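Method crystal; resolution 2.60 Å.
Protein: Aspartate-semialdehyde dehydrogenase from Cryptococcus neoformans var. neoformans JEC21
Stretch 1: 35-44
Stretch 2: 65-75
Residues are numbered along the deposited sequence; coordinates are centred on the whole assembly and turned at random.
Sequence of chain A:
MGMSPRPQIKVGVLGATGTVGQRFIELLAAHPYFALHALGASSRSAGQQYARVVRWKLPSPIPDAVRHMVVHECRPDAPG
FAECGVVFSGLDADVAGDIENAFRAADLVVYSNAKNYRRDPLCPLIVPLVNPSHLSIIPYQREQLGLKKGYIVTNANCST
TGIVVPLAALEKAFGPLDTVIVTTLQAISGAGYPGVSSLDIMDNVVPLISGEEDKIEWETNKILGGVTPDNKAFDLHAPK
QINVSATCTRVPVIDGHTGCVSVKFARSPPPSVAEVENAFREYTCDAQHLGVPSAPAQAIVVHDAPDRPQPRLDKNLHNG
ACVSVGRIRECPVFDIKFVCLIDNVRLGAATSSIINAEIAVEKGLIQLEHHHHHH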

# COMPACT_ATOMS: atom_id res chain seq x y z
N ALA A 35 -6.88 -1.34 39.59
CA ALA A 35 -7.66 -2.60 39.49
C ALA A 35 -9.02 -2.35 38.83
O ALA A 35 -9.80 -1.53 39.31
CB ALA A 35 -7.87 -3.23 40.87
N LEU A 36 -9.24 -3.00 37.69
CA LEU A 36 -10.45 -2.82 36.93
C LEU A 36 -11.60 -3.17 37.80
O LEU A 36 -11.65 -4.27 38.32
CB LEU A 36 -10.45 -3.72 35.71
CG LEU A 36 -9.58 -3.21 34.58
CD1 LEU A 36 -9.28 -4.35 33.60
CD2 LEU A 36 -10.23 -2.01 33.87
N HIS A 37 -12.49 -2.21 38.01
CA HIS A 37 -13.59 -2.40 38.93
C HIS A 37 -14.96 -2.13 38.32
O HIS A 37 -15.94 -2.75 38.73
CB HIS A 37 -13.37 -1.50 40.15
CG HIS A 37 -14.32 -1.76 41.27
ND1 HIS A 37 -14.36 -2.96 41.96
CD2 HIS A 37 -15.29 -0.98 41.81
CE1 HIS A 37 -15.31 -2.90 42.87
NE2 HIS A 37 -15.89 -1.71 42.80
N ALA A 38 -15.06 -1.17 37.40
CA ALA A 38 -16.36 -0.76 36.83
C ALA A 38 -16.22 -0.41 35.35
O ALA A 38 -15.46 0.49 34.99
CB ALA A 38 -16.93 0.41 37.59
N LEU A 39 -16.92 -1.16 34.50
CA LEU A 39 -16.94 -0.89 33.08
C LEU A 39 -18.26 -0.25 32.63
O LEU A 39 -19.33 -0.68 33.04
CB LEU A 39 -16.80 -2.20 32.34
CG LEU A 39 -15.67 -3.09 32.77
CD1 LEU A 39 -15.59 -4.25 31.78
CD2 LEU A 39 -14.36 -2.34 32.81
N GLY A 40 -18.18 0.79 31.82
CA GLY A 40 -19.37 1.44 31.27
C GLY A 40 -19.43 1.28 29.75
O GLY A 40 -18.43 1.50 29.07
N ALA A 41 -20.60 0.94 29.22
CA ALA A 41 -20.84 0.91 27.78
C ALA A 41 -22.25 1.39 27.53
O ALA A 41 -22.81 2.11 28.36
CB ALA A 41 -20.63 -0.48 27.24
N SER A 42 -22.84 1.05 26.40
CA SER A 42 -24.19 1.57 26.07
C SER A 42 -25.30 0.95 26.96
O SER A 42 -25.11 -0.08 27.63
CB SER A 42 -24.53 1.35 24.59
OG SER A 42 -24.61 -0.04 24.26
N SER A 43 -26.46 1.60 26.95
CA SER A 43 -27.67 1.07 27.56
C SER A 43 -28.10 -0.26 26.96
O SER A 43 -28.68 -1.10 27.63
CB SER A 43 -28.79 2.10 27.43
OG SER A 43 -28.48 3.23 28.25
N ARG A 44 -27.78 -0.47 25.69
CA ARG A 44 -28.03 -1.75 25.01
C ARG A 44 -27.16 -2.89 25.56
O ARG A 44 -27.61 -4.02 25.63
CB ARG A 44 -27.86 -1.55 23.50
CG ARG A 44 -27.84 -2.73 22.56
CD ARG A 44 -27.11 -2.31 21.29
NE ARG A 44 -27.60 -2.95 20.06
CZ ARG A 44 -28.78 -2.73 19.47
NH1 ARG A 44 -29.67 -1.89 19.99
NH2 ARG A 44 -29.10 -3.37 18.34
N ALA A 65 -9.24 -11.39 34.06
CA ALA A 65 -9.85 -10.52 35.05
C ALA A 65 -11.18 -9.91 34.62
O ALA A 65 -12.07 -9.71 35.46
CB ALA A 65 -8.89 -9.41 35.44
N VAL A 66 -11.35 -9.69 33.31
CA VAL A 66 -12.53 -9.01 32.80
C VAL A 66 -13.52 -9.87 32.03
O VAL A 66 -14.64 -9.40 31.79
CB VAL A 66 -12.18 -7.81 31.90
CG1 VAL A 66 -11.27 -6.87 32.65
CG2 VAL A 66 -11.54 -8.23 30.59
N ARG A 67 -13.14 -11.06 31.62
CA ARG A 67 -14.02 -11.89 30.78
C ARG A 67 -15.46 -11.88 31.32
O ARG A 67 -16.43 -11.60 30.56
CB ARG A 67 -13.46 -13.33 30.69
CG ARG A 67 -14.30 -14.30 29.87
CD ARG A 67 -13.74 -14.54 28.48
NE ARG A 67 -12.51 -15.31 28.48
CZ ARG A 67 -11.68 -15.40 27.44
NH1 ARG A 67 -11.93 -14.73 26.32
NH2 ARG A 67 -10.59 -16.15 27.53
N HIS A 68 -15.58 -12.10 32.63
CA HIS A 68 -16.87 -12.25 33.28
C HIS A 68 -17.33 -11.01 34.08
O HIS A 68 -18.33 -11.07 34.78
CB HIS A 68 -16.82 -13.50 34.18
CG HIS A 68 -16.54 -14.78 33.43
ND1 HIS A 68 -17.25 -15.15 32.30
CD2 HIS A 68 -15.65 -15.77 33.65
CE1 HIS A 68 -16.80 -16.31 31.86
NE2 HIS A 68 -15.83 -16.70 32.66
N MET A 69 -16.65 -9.88 33.90
CA MET A 69 -17.13 -8.60 34.46
C MET A 69 -18.34 -8.12 33.67
O MET A 69 -18.45 -8.30 32.43
CB MET A 69 -16.08 -7.49 34.39
CG MET A 69 -15.04 -7.52 35.49
SD MET A 69 -13.90 -6.14 35.41
CE MET A 69 -14.80 -4.91 36.33
N VAL A 70 -19.23 -7.46 34.38
CA VAL A 70 -20.43 -7.01 33.74
C VAL A 70 -20.33 -5.52 33.43
O VAL A 70 -20.03 -4.72 34.32
CB VAL A 70 -21.62 -7.28 34.67
CG1 VAL A 70 -22.89 -6.60 34.19
CG2 VAL A 70 -21.81 -8.79 34.84
N VAL A 71 -20.73 -5.15 32.21
CA VAL A 71 -20.79 -3.74 31.83
C VAL A 71 -22.08 -3.11 32.33
O VAL A 71 -23.11 -3.77 32.43
CB VAL A 71 -20.59 -3.49 30.32
CG1 VAL A 71 -19.37 -4.25 29.81
CG2 VAL A 71 -21.83 -3.84 29.53
N HIS A 72 -22.01 -1.83 32.64
CA HIS A 72 -23.16 -1.08 33.17
C HIS A 72 -23.37 0.18 32.37
O HIS A 72 -22.66 0.44 31.40
CB HIS A 72 -22.93 -0.72 34.61
CG HIS A 72 -22.51 -1.89 35.44
ND1 HIS A 72 -23.36 -2.92 35.75
CD2 HIS A 72 -21.33 -2.19 36.02
CE1 HIS A 72 -22.72 -3.79 36.50
NE2 HIS A 72 -21.48 -3.37 36.67
N GLU A 73 -24.37 0.96 32.75
CA GLU A 73 -24.60 2.23 32.12
C GLU A 73 -23.47 3.18 32.50
O GLU A 73 -22.87 3.01 33.53
CB GLU A 73 -25.97 2.81 32.52
CG GLU A 73 -27.14 2.15 31.81
CD GLU A 73 -28.50 2.76 32.06
OE1 GLU A 73 -28.61 3.68 32.91
OE2 GLU A 73 -29.44 2.29 31.39
N CYS A 74 -23.25 4.20 31.65
CA CYS A 74 -22.24 5.21 31.90
C CYS A 74 -22.81 6.32 32.77
O CYS A 74 -23.04 7.43 32.31
CB CYS A 74 -21.68 5.77 30.59
SG CYS A 74 -20.70 4.64 29.55
N ARG A 75 -23.07 6.01 34.04
CA ARG A 75 -23.42 7.05 35.04
C ARG A 75 -22.70 6.77 36.36
O ARG A 75 -22.37 5.65 36.65
CB ARG A 75 -24.95 7.18 35.28
CG ARG A 75 -25.76 5.95 34.91
CD ARG A 75 -27.16 5.89 35.53
NE ARG A 75 -27.60 4.48 35.52
CZ ARG A 75 -27.53 3.65 36.56
NH1 ARG A 75 -27.11 4.05 37.75
NH2 ARG A 75 -27.89 2.38 36.40
O HOH W 1 -19.17 -2.91 38.62
O HOH W 2 -17.92 -3.56 35.74
O HOH W 3 -24.35 3.88 29.08

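How do the two backbones meet? They run parallel, with Gly40 paired to His72. The amide N of His72 donates to Leu39 O at 2.9 Å, and Ala41 N donates to His72 O at 3.0 Å, so His72 uses both its backbone N and O to grip the residues flanking Gly40.

What joins the stretches beyond these two direct bonds? Waters extend the pairing. Water 2 accepts from Leu39 N (2.9 Å) and donates to Val70 O (2.8 Å), while water 3 donates to Ala41 O (2.5 Å) and accepts from Cys74 N (2.8 Å). They bridge backbone groups before and after the direct bonds.

Which side chains fill the apolar part? The CA-to-CB bond of Met69 points toward the strand, and its CE packs 4.1 Å from Leu39 CG while also lying 3.4 Å from the backbone His37 O. Leu36 CD1 packs tightly on Val66 CG1 at 3.3 Å. Leu39 and Val71 share one face of the sheet, with Leu39 CB 4.1 Å from Val71 CG1.

Why does glycine suit this place? An ideal CB on Gly40 would sit 3.0 Å from Cys74 SG, which is tight.

How does the contact end? Ser43 OG makes a weak 3.4 Å hydrogen bond to Glu73 OE2, while Glu73 OE1 forms a salt bridge with Arg75 NE at 2.9 Å.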